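Local coordinates for trans-4-hydroxy-L-proline dehydratase (Clostridioides difficile 70-100-2010, PDB 6VXC), which catalyses the radical-based dehydration of trans-4-hydroxy-L-proline to (S)-1-pyrroline-5-carboxylate in anaerobic 4-hydroxyproline breakdown, at residues F26-T29 and K30-E34; Q504-E507 and E508-E511; E200-L203 and K204-F208. One frame throughout, in Å; residues are numbered along the deposited sequence.

Interaction 1 (F26-T29 and K30-E34)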
ATOM      1  N   PHE A  26     -24.125 -14.187   9.645  1.00 16.90           N
ATOM      2  CA  PHE A  26     -24.454 -15.290  10.525  1.00 18.31           C
ATOM      3  C   PHE A  26     -24.083 -14.947  11.956  1.00 19.55           C
ATOM      4  O   PHE A  26     -23.267 -14.055  12.216  1.00 18.57           O
ATOM      5  CB  PHE A  26     -23.757 -16.575  10.062  1.00 16.39           C
ATOM      6  CG  PHE A  26     -23.969 -16.846   8.617  1.00 17.71           C
ATOM      7  CD1 PHE A  26     -25.133 -17.471   8.186  1.00 20.18           C
ATOM      8  CD2 PHE A  26     -23.052 -16.412   7.675  1.00 17.24           C
ATOM      9  CE1 PHE A  26     -25.361 -17.701   6.846  1.00 16.24           C
ATOM     10  CE2 PHE A  26     -23.264 -16.640   6.330  1.00 17.30           C
ATOM     11  CZ  PHE A  26     -24.429 -17.289   5.912  1.00 17.67           C
ATOM     12  N   GLU A  27     -24.711 -15.667  12.884  1.00 17.51           N
ATOM     13  CA  GLU A  27     -24.408 -15.440  14.289  1.00 20.43           C
ATOM     14  C   GLU A  27     -22.915 -15.583  14.556  1.00 18.41           C
ATOM     15  O   GLU A  27     -22.332 -14.785  15.296  1.00 19.62           O
ATOM     16  CB  GLU A  27     -25.184 -16.433  15.159  1.00 28.04           C
ATOM     17  CG  GLU A  27     -26.684 -16.258  15.145  1.00 27.20           C
ATOM     18  CD  GLU A  27     -27.104 -14.890  15.652  1.00 31.84           C
ATOM     19  OE1 GLU A  27     -26.761 -14.552  16.806  1.00 43.81           O
ATOM     20  OE2 GLU A  27     -27.753 -14.140  14.894  1.00 35.14           O
ATOM     21  N   ARG A  28     -22.270 -16.569  13.937  1.00 18.48           N
ATOM     22  CA  ARG A  28     -20.829 -16.732  14.121  1.00 18.45           C
ATOM     23  C   ARG A  28     -20.064 -15.469  13.737  1.00 18.06           C
ATOM     24  O   ARG A  28     -19.274 -14.945  14.531  1.00 19.58           O
ATOM     25  CB  ARG A  28     -20.322 -17.922  13.305  1.00 18.23           C
ATOM     26  CG  ARG A  28     -18.812 -18.167  13.428  1.00 17.26           C
ATOM     27  CD  ARG A  28     -18.307 -19.059  12.300  1.00 17.74           C
ATOM     28  NE  ARG A  28     -18.988 -20.351  12.240  1.00 17.31           N
ATOM     29  CZ  ARG A  28     -18.762 -21.375  13.059  1.00 22.00           C
ATOM     30  NH1 ARG A  28     -19.452 -22.502  12.907  1.00 21.21           N
ATOM     31  NH2 ARG A  28     -17.848 -21.289  14.016  1.00 19.21           N
ATOM     32  N   THR A  29     -20.306 -14.952  12.528  1.00 18.93           N
ATOM     33  CA  THR A  29     -19.489 -13.856  12.025  1.00 17.94           C
ATOM     34  C   THR A  29     -19.861 -12.529  12.673  1.00 16.71           C
ATOM     35  O   THR A  29     -19.005 -11.651  12.800  1.00 16.42           O
ATOM     36  CB  THR A  29     -19.584 -13.787  10.496  1.00 15.41           C
ATOM     37  OG1 THR A  29     -20.941 -13.599  10.093  1.00 18.02           O
ATOM     38  CG2 THR A  29     -19.045 -15.075   9.865  1.00 14.78           C
ATOM     39  N   LYS A  30     -21.099 -12.386  13.148  1.00 17.92           N
ATOM     40  CA  LYS A  30     -21.451 -11.228  13.969  1.00 16.73           C
ATOM     41  C   LYS A  30     -20.593 -11.167  15.229  1.00 15.60           C
ATOM     42  O   LYS A  30     -20.132 -10.091  15.625  1.00 17.85           O
ATOM     43  CB  LYS A  30     -22.927 -11.285  14.360  1.00 15.43           C
ATOM     44  CG  LYS A  30     -23.933 -11.199  13.231  1.00 17.83           C
ATOM     45  CD  LYS A  30     -25.331 -11.463  13.781  1.00 17.96           C
ATOM     46  CE  LYS A  30     -26.404 -11.508  12.700  1.00 16.70           C
ATOM     47  NZ  LYS A  30     -26.615 -10.239  11.997  1.00 16.94           N
ATOM     48  N   LYS A  31     -20.406 -12.311  15.887  1.00 16.06           N
ATOM     49  CA  LYS A  31     -19.591 -12.407  17.097  1.00 17.96           C
ATOM     50  C   LYS A  31     -18.116 -12.151  16.802  1.00 15.59           C
ATOM     51  O   LYS A  31     -17.437 -11.429  17.546  1.00 16.18           O
ATOM     52  CB  LYS A  31     -19.784 -13.795  17.723  1.00 23.28           C
ATOM     53  CG  LYS A  31     -18.839 -14.124  18.885  1.00 21.02           C
ATOM     54  CD  LYS A  31     -19.188 -15.456  19.582  1.00 29.22           C
ATOM     55  CE  LYS A  31     -19.037 -16.658  18.653  1.00 33.76           C
ATOM     56  NZ  LYS A  31     -19.317 -17.964  19.344  1.00 34.19           N
ATOM     57  N   LEU A  32     -17.596 -12.766  15.739  1.00 15.44           N
ATOM     58  CA  LEU A  32     -16.206 -12.542  15.363  1.00 13.78           C
ATOM     59  C   LEU A  32     -15.961 -11.081  15.007  1.00 14.37           C
ATOM     60  O   LEU A  32     -14.926 -10.516  15.370  1.00 15.28           O
ATOM     61  CB  LEU A  32     -15.812 -13.464  14.208  1.00 13.60           C
ATOM     62  CG  LEU A  32     -15.636 -14.961  14.530  1.00 14.64           C
ATOM     63  CD1 LEU A  32     -15.577 -15.821  13.265  1.00 11.66           C
ATOM     64  CD2 LEU A  32     -14.396 -15.195  15.397  1.00 14.48           C
ATOM     65  N   ARG A  33     -16.915 -10.439  14.322  1.00 14.53           N
ATOM     66  CA  ARG A  33     -16.730  -9.035  13.970  1.00 12.01           C
ATOM     67  C   ARG A  33     -16.710  -8.152  15.209  1.00 15.63           C
ATOM     68  O   ARG A  33     -15.898  -7.222  15.301  1.00 16.33           O
ATOM     69  CB  ARG A  33     -17.825  -8.566  13.006  1.00 12.61           C
ATOM     70  CG  ARG A  33     -17.623  -7.139  12.484  1.00 13.58           C
ATOM     71  CD  ARG A  33     -18.837  -6.613  11.742  1.00 13.17           C
ATOM     72  NE  ARG A  33     -18.546  -5.351  11.062  1.00 13.63           N
ATOM     73  CZ  ARG A  33     -18.583  -4.155  11.645  1.00 15.33           C
ATOM     74  NH1 ARG A  33     -18.899  -4.051  12.930  1.00 11.50           N
ATOM     75  NH2 ARG A  33     -18.297  -3.062  10.937  1.00 14.32           N
ATOM     76  N   GLU A  34     -17.600  -8.418  16.170  1.00 16.09           N
ATOM     77  CA  GLU A  34     -17.654  -7.591  17.373  1.00 16.78           C
ATOM     78  C   GLU A  34     -16.370  -7.728  18.197  1.00 18.40           C
ATOM     79  O   GLU A  34     -15.902  -6.750  18.786  1.00 21.50           O
ATOM     80  CB  GLU A  34     -18.901  -7.953  18.192  1.00 21.42           C
ATOM     81  CG  GLU A  34     -19.198  -7.065  19.388  1.00 25.90           C
ATOM     82  CD  GLU A  34     -19.728  -5.663  19.018  1.00 33.60           C
ATOM     83  OE1 GLU A  34     -20.058  -5.401  17.840  1.00 29.30           O
ATOM     84  OE2 GLU A  34     -19.811  -4.811  19.927  1.00 40.44           O
TER
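Arg28 and Leu32 lie side by side and point the same way, one turn apart on the helix 27-38. The methylene CG of Arg28 rests 4.0 Å from CD1 of Leu32. Arg28 starts with CG anti to the backbone N (chi1 180°) and bends at chi3. Its aliphatic part therefore stays beside the leucine while the guanidinium swings off to other partners. NE forms a salt bridge with Glu329, and NH2 forms one with Asp257.

Glu27 and Lys30 meet differently, with their side chains crossing at a slant. The carboxylate atom OE2 of Glu27 sits 3.7 Å from the methylene CE of Lys30. The charged ends do not meet, since OE2 of Glu27 is 5.0 Å from NZ of Lys30. The lysine chain is extended as far as CE and turns at chi4, and NZ hydrogen-bonds to the carbonyl oxygens of Gly24 and Ala22 instead.

Phe26 is the N-cap residue. Its carbonyl O accepts from N of Lys30 at 2.9 Å, with an N-H...O angle of 165°. CG of Lys30 packs 3.1 Å from the same oxygen of Phe26. The helix continues with Leu32 N to Arg28 O (3.0 Å) and Arg33 N to Thr29 O (2.9 Å). Thr29 folds back on the start of the helix: its OG1 accepts from the backbone N of Phe26 at 3.3 Å, and it also hydrogen-bonds to Glu332.

Several polar ends along this stretch find partners in other parts of the chain. Lys31, for example, pairs with Asp85. Within the helix start the links are backbone bonds and methylene contacts. The charges of Arg28 and Lys31 probably serve to tie it to Glu329, Asp257 and Asp85.

Interaction 2 (Q504-E507 and E508-E511)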
ATOM      1  N   GLN A 504      13.998  34.937 -18.465  1.00 18.60           N
ATOM      2  CA  GLN A 504      13.334  35.779 -19.444  1.00 20.31           C
ATOM      3  C   GLN A 504      12.123  35.112 -20.060  1.00 21.32           C
ATOM      4  O   GLN A 504      11.333  35.792 -20.723  1.00 18.62           O
ATOM      5  CB  GLN A 504      14.315  36.181 -20.552  1.00 25.96           C
ATOM      6  CG  GLN A 504      15.362  37.173 -20.075  1.00 27.72           C
ATOM      7  CD  GLN A 504      14.726  38.394 -19.412  1.00 40.23           C
ATOM      8  OE1 GLN A 504      13.866  39.065 -20.004  1.00 40.01           O
ATOM      9  NE2 GLN A 504      15.126  38.672 -18.168  1.00 38.30           N
ATOM     10  N   SER A 505      11.954  33.808 -19.848  1.00 13.41           N
ATOM     11  CA  SER A 505      10.886  33.082 -20.501  1.00 14.91           C
ATOM     12  C   SER A 505      10.393  31.970 -19.589  1.00 16.22           C
ATOM     13  O   SER A 505      11.107  31.501 -18.697  1.00 15.08           O
ATOM     14  CB  SER A 505      11.360  32.488 -21.836  1.00 14.55           C
ATOM     15  OG  SER A 505      12.275  31.436 -21.590  1.00 14.58           O
ATOM     16  N   TYR A 506       9.165  31.523 -19.860  1.00 15.30           N
ATOM     17  CA  TYR A 506       8.650  30.355 -19.163  1.00 14.59           C
ATOM     18  C   TYR A 506       9.533  29.134 -19.417  1.00 14.04           C
ATOM     19  O   TYR A 506       9.796  28.350 -18.499  1.00 15.29           O
ATOM     20  CB  TYR A 506       7.213  30.074 -19.589  1.00 13.41           C
ATOM     21  CG  TYR A 506       6.679  28.831 -18.928  1.00 15.40           C
ATOM     22  CD1 TYR A 506       6.220  28.865 -17.613  1.00 13.91           C
ATOM     23  CD2 TYR A 506       6.694  27.619 -19.590  1.00 13.40           C
ATOM     24  CE1 TYR A 506       5.742  27.715 -16.996  1.00 15.11           C
ATOM     25  CE2 TYR A 506       6.236  26.475 -18.989  1.00 14.10           C
ATOM     26  CZ  TYR A 506       5.759  26.523 -17.696  1.00 16.43           C
ATOM     27  OH  TYR A 506       5.297  25.378 -17.115  1.00 15.18           O
ATOM     28  N   GLU A 507       9.997  28.959 -20.659  1.00 13.73           N
ATOM     29  CA  GLU A 507      10.868  27.830 -20.980  1.00 15.14           C
ATOM     30  C   GLU A 507      12.126  27.839 -20.126  1.00 15.38           C
ATOM     31  O   GLU A 507      12.612  26.784 -19.704  1.00 15.01           O
ATOM     32  CB  GLU A 507      11.244  27.833 -22.464  1.00 17.40           C
ATOM     33  CG  GLU A 507      10.094  27.475 -23.424  1.00 21.43           C
ATOM     34  CD  GLU A 507       9.060  28.605 -23.607  1.00 24.54           C
ATOM     35  OE1 GLU A 507       9.343  29.756 -23.203  1.00 25.26           O
ATOM     36  OE2 GLU A 507       7.970  28.332 -24.158  1.00 44.78           O
ATOM     37  N   GLU A 508      12.665  29.022 -19.853  1.00 16.06           N
ATOM     38  CA  GLU A 508      13.833  29.104 -18.996  1.00 13.51           C
ATOM     39  C   GLU A 508      13.506  28.655 -17.579  1.00 15.17           C
ATOM     40  O   GLU A 508      14.293  27.928 -16.962  1.00 15.69           O
ATOM     41  CB  GLU A 508      14.372  30.525 -19.000  1.00 16.37           C
ATOM     42  CG  GLU A 508      15.823  30.599 -18.774  1.00 24.22           C
ATOM     43  CD  GLU A 508      16.329  32.019 -18.747  1.00 23.92           C
ATOM     44  OE1 GLU A 508      17.352  32.237 -18.060  1.00 27.38           O
ATOM     45  OE2 GLU A 508      15.711  32.893 -19.399  1.00 20.59           O
ATOM     46  N   LEU A 509      12.354  29.079 -17.041  1.00 12.99           N
ATOM     47  CA  LEU A 509      11.947  28.616 -15.716  1.00 12.06           C
ATOM     48  C   LEU A 509      11.739  27.102 -15.689  1.00 11.35           C
ATOM     49  O   LEU A 509      12.173  26.427 -14.757  1.00 15.35           O
ATOM     50  CB  LEU A 509      10.671  29.327 -15.272  1.00 13.66           C
ATOM     51  CG  LEU A 509       9.997  28.721 -14.038  1.00 13.68           C
ATOM     52  CD1 LEU A 509      10.829  28.893 -12.761  1.00 12.44           C
ATOM     53  CD2 LEU A 509       8.602  29.273 -13.872  1.00 13.11           C
ATOM     54  N   PHE A 510      11.059  26.551 -16.693  1.00 16.17           N
ATOM     55  CA  PHE A 510      10.776  25.120 -16.682  1.00 14.61           C
ATOM     56  C   PHE A 510      12.047  24.291 -16.807  1.00 15.64           C
ATOM     57  O   PHE A 510      12.130  23.207 -16.233  1.00 13.54           O
ATOM     58  CB  PHE A 510       9.796  24.742 -17.789  1.00 13.60           C
ATOM     59  CG  PHE A 510       9.259  23.324 -17.670  1.00 16.13           C
ATOM     60  CD1 PHE A 510       8.545  22.927 -16.545  1.00 14.58           C
ATOM     61  CD2 PHE A 510       9.462  22.401 -18.688  1.00 13.55           C
ATOM     62  CE1 PHE A 510       8.047  21.615 -16.424  1.00 12.16           C
ATOM     63  CE2 PHE A 510       8.966  21.101 -18.577  1.00 13.30           C
ATOM     64  CZ  PHE A 510       8.258  20.712 -17.443  1.00 11.22           C
ATOM     65  N   GLU A 511      13.035  24.778 -17.559  1.00 16.25           N
ATOM     66  CA  GLU A 511      14.328  24.104 -17.622  1.00 17.60           C
ATOM     67  C   GLU A 511      15.016  24.091 -16.263  1.00 12.90           C
ATOM     68  O   GLU A 511      15.592  23.078 -15.869  1.00 15.58           O
ATOM     69  CB  GLU A 511      15.213  24.779 -18.669  1.00 18.76           C
ATOM     70  CG  GLU A 511      16.696  24.456 -18.541  1.00 24.26           C
ATOM     71  CD  GLU A 511      17.567  25.366 -19.423  1.00 35.20           C
ATOM     72  OE1 GLU A 511      17.616  25.131 -20.649  1.00 38.85           O
ATOM     73  OE2 GLU A 511      18.176  26.334 -18.897  1.00 39.18           O
TER
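The N-terminus of the long helix 506-538 is closed by a serine N-cap. Ser505 OG accepts from the backbone N of Glu508 at 3.0 Å. The bond is moderately straight, with an N-H...O angle of 152°. The hydroxyl is placed between the backbone N and the carbonyl carbon of its own residue (chi1 70°), and this turns it onto the first turn. OG also lies 3.5 Å from CB of Glu508.

Glu508 sends its side chain back over the cap. CG is anti to the backbone N, the chain beyond it is extended, and the carboxylate reaches past Ser505. There OE2 of Glu508 accepts from the backbone N of Gln504 at 2.8 Å. The N-H...O angle is 165°, but the donor comes from above the carboxylate plane.

Ser505 OG thus caps Glu508 N, while the Glu508 carboxylate takes the N-H of Gln504, one residue before the cap. The second half of a capping box, a bond to the N-cap's own N-H, is not what the carboxylate makes here. A negative charge at a helix N-terminus is also probably favourable to the helix dipole.

On the buried side, Tyr506 and Phe510 lie side by side and point the same way. CE2 of Tyr506 is 4.1 Å from CB of Phe510, and OH of Tyr506 lies 4.1 Å from CD1 of Phe510. The same two residues are also joined by the backbone bond from Phe510 N to Tyr506 O, 2.8 Å. Both rings pack on Leu582 of helix 575-591, where Lys586 makes a cation-pi contact with Tyr506. Phe510 also meets Ile639 of helix 630-647.

Interaction 3 (E200-L203 and K204-F208)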
ATOM      1  N   GLU A 200      14.853 -29.264  -2.989  1.00 19.13           N
ATOM      2  CA  GLU A 200      15.864 -30.312  -2.892  1.00 18.88           C
ATOM      3  C   GLU A 200      16.314 -30.770  -4.270  1.00 21.51           C
ATOM      4  O   GLU A 200      17.497 -31.066  -4.477  1.00 23.18           O
ATOM      5  CB  GLU A 200      15.309 -31.470  -2.066  1.00 20.04           C
ATOM      6  CG  GLU A 200      15.202 -31.107  -0.590  1.00 21.95           C
ATOM      7  CD  GLU A 200      14.450 -32.123   0.255  1.00 25.75           C
ATOM      8  OE1 GLU A 200      13.682 -32.939  -0.298  1.00 28.47           O
ATOM      9  OE2 GLU A 200      14.664 -32.117   1.485  1.00 30.47           O
ATOM     10  N   ALA A 201      15.393 -30.818  -5.233  1.00 21.09           N
ATOM     11  CA  ALA A 201      15.784 -31.150  -6.598  1.00 21.06           C
ATOM     12  C   ALA A 201      16.741 -30.108  -7.170  1.00 23.28           C
ATOM     13  O   ALA A 201      17.724 -30.458  -7.836  1.00 20.45           O
ATOM     14  CB  ALA A 201      14.546 -31.283  -7.481  1.00 20.95           C
ATOM     15  N   ARG A 202      16.469 -28.820  -6.927  1.00 21.35           N
ATOM     16  CA  ARG A 202      17.381 -27.774  -7.386  1.00 20.76           C
ATOM     17  C   ARG A 202      18.750 -27.912  -6.726  1.00 18.57           C
ATOM     18  O   ARG A 202      19.782 -27.776  -7.386  1.00 18.69           O
ATOM     19  CB  ARG A 202      16.801 -26.389  -7.098  1.00 21.78           C
ATOM     20  CG  ARG A 202      15.735 -25.920  -8.068  1.00 21.20           C
ATOM     21  CD  ARG A 202      16.283 -25.633  -9.473  1.00 21.95           C
ATOM     22  NE  ARG A 202      17.117 -24.429  -9.520  1.00 24.95           N
ATOM     23  CZ  ARG A 202      18.393 -24.404  -9.905  1.00 24.03           C
ATOM     24  NH1 ARG A 202      19.007 -25.513 -10.282  1.00 23.62           N
ATOM     25  NH2 ARG A 202      19.060 -23.261  -9.903  1.00 26.84           N
ATOM     26  N   LEU A 203      18.775 -28.152  -5.412  1.00 17.20           N
ATOM     27  CA  LEU A 203      20.047 -28.296  -4.709  1.00 20.50           C
ATOM     28  C   LEU A 203      20.892 -29.422  -5.305  1.00 21.89           C
ATOM     29  O   LEU A 203      22.116 -29.300  -5.407  1.00 23.18           O
ATOM     30  CB  LEU A 203      19.806 -28.523  -3.215  1.00 17.52           C
ATOM     31  CG  LEU A 203      19.477 -27.260  -2.408  1.00 18.25           C
ATOM     32  CD1 LEU A 203      18.952 -27.593  -1.011  1.00 16.30           C
ATOM     33  CD2 LEU A 203      20.700 -26.360  -2.323  1.00 18.41           C
ATOM     34  N   LYS A 204      20.259 -30.523  -5.708  1.00 22.91           N
ATOM     35  CA  LYS A 204      21.014 -31.653  -6.233  1.00 26.20           C
ATOM     36  C   LYS A 204      21.613 -31.364  -7.599  1.00 26.49           C
ATOM     37  O   LYS A 204      22.573 -32.035  -7.991  1.00 31.53           O
ATOM     38  CB  LYS A 204      20.123 -32.894  -6.299  1.00 24.78           C
ATOM     39  CG  LYS A 204      19.786 -33.450  -4.935  1.00 33.29           C
ATOM     40  CD  LYS A 204      18.903 -34.685  -5.021  1.00 41.20           C
ATOM     41  CE  LYS A 204      18.351 -35.032  -3.646  1.00 43.02           C
ATOM     42  NZ  LYS A 204      17.047 -35.773  -3.666  1.00 49.59           N
ATOM     43  N   GLU A 205      21.100 -30.381  -8.328  1.00 24.06           N
ATOM     44  CA  GLU A 205      21.605 -30.146  -9.670  1.00 23.29           C
ATOM     45  C   GLU A 205      22.559 -28.960  -9.760  1.00 19.30           C
ATOM     46  O   GLU A 205      23.054 -28.667 -10.847  1.00 21.66           O
ATOM     47  CB  GLU A 205      20.436 -29.994 -10.638  1.00 24.72           C
ATOM     48  CG  GLU A 205      19.519 -28.875 -10.344  1.00 29.48           C
ATOM     49  CD  GLU A 205      18.278 -28.910 -11.227  1.00 31.28           C
ATOM     50  OE1 GLU A 205      18.171 -29.820 -12.072  1.00 36.57           O
ATOM     51  OE2 GLU A 205      17.412 -28.028 -11.070  1.00 31.77           O
ATOM     52  N   LEU A 206      22.872 -28.316  -8.643  1.00 17.84           N
ATOM     53  CA  LEU A 206      23.870 -27.250  -8.653  1.00 22.91           C
ATOM     54  C   LEU A 206      25.222 -27.782  -9.129  1.00 20.47           C
ATOM     55  O   LEU A 206      25.682 -28.841  -8.693  1.00 22.10           O
ATOM     56  CB  LEU A 206      24.008 -26.653  -7.252  1.00 18.61           C
ATOM     57  CG  LEU A 206      22.765 -25.940  -6.718  1.00 18.82           C
ATOM     58  CD1 LEU A 206      23.015 -25.382  -5.338  1.00 15.51           C
ATOM     59  CD2 LEU A 206      22.321 -24.842  -7.681  1.00 14.19           C
ATOM     60  N   ASP A 207      25.859 -27.026 -10.013  1.00 19.09           N
ATOM     61  CA  ASP A 207      27.123 -27.382 -10.655  1.00 23.17           C
ATOM     62  C   ASP A 207      28.222 -26.471 -10.109  1.00 17.93           C
ATOM     63  O   ASP A 207      28.453 -25.369 -10.600  1.00 18.01           O
ATOM     64  CB  ASP A 207      26.990 -27.274 -12.166  1.00 20.35           C
ATOM     65  CG  ASP A 207      28.302 -27.518 -12.897  1.00 24.19           C
ATOM     66  OD1 ASP A 207      29.314 -27.836 -12.250  1.00 25.13           O
ATOM     67  OD2 ASP A 207      28.309 -27.414 -14.138  1.00 27.71           O
ATOM     68  N   PHE A 208      28.907 -26.941  -9.085  1.00 19.76           N
ATOM     69  CA  PHE A 208      29.972 -26.138  -8.505  1.00 21.91           C
ATOM     70  C   PHE A 208      31.248 -26.115  -9.338  1.00 20.12           C
ATOM     71  O   PHE A 208      32.194 -25.418  -8.963  1.00 26.34           O
ATOM     72  CB  PHE A 208      30.276 -26.632  -7.100  1.00 19.42           C
ATOM     73  CG  PHE A 208      29.308 -26.139  -6.077  1.00 20.68           C
ATOM     74  CD1 PHE A 208      28.140 -26.840  -5.812  1.00 21.61           C
ATOM     75  CD2 PHE A 208      29.558 -24.967  -5.396  1.00 16.67           C
ATOM     76  CE1 PHE A 208      27.242 -26.383  -4.869  1.00 23.73           C
ATOM     77  CE2 PHE A 208      28.667 -24.499  -4.445  1.00 23.49           C
ATOM     78  CZ  PHE A 208      27.504 -25.208  -4.180  1.00 19.85           C
TER
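Arg202 and Glu205 form a salt bridge three residues apart near the C-terminal part of helix 192-205, where its bonding is weak. NH1 of Arg202 donates to OE2 of Glu205 at 3.1 Å, with an N-H...O angle of 158°. The oxygen lies at the guanidinium edge, near its plane, and is reached on its anti side. The guanidinium and carboxylate planes are turned 53° apart, so the two groups do not pair flat. Arg202 bends at both chi2 and chi3, which curls it round to the glutamate. CD of Arg202 then lies 3.1 Å from OE2 of Glu205. NE of Arg202 turns to another partner, the carbonyl oxygen of Ile552.

Glu205 starts with CG between its backbone N and carbonyl carbon (chi1 61°). This brings CG of Glu205 to 3.2 Å from the carbonyl O of Arg202. The backbone bonds change in the same turn. N of Lys204 still donates to O of Glu200, at 3.1 Å. N of Glu205 bonds to O of Arg202 at 3.1 Å, from above the carbonyl plane, while its bond to O of Ala201 is weak.

Farther out, Leu203 and Leu206 lie side by side and point the same way. CD2 of Leu203 touches CD1 of Leu206 at 3.9 Å. Both pack against helix 214-248, Leu203 on Leu221 and Leu206 on Lys218.

Main-chain bonding is weak here, and the bond from Leu206 N to Leu203 O is weak as well. The salt bridge and the leucine contact add side-chain links across the same turn. Each joins residues three apart, Arg202 with Glu205 and Leu203 with Leu206.

How the interactions relate
All three contacts are local, and each spans a helix terminus or its approach. Interactions 1 and 2 lie at helix starts, and interaction 3 where helix 192-205 gives way to loop. They are far apart in space. The centres of interactions 1 and 2 are 62 Å apart, on opposite sides of the chain's centre. Interaction 3 is 49 Å from interaction 1 and 60 Å from interaction 2, centre to centre. None touches another. In chain order they run 1, 3, 2, all within the pyruvate formate lyase-like region. All are away from Cys454 and Glu456, the active-site residues inferred from related enzymes, and from the glycyl radical site Gly785, whose radical is absent here.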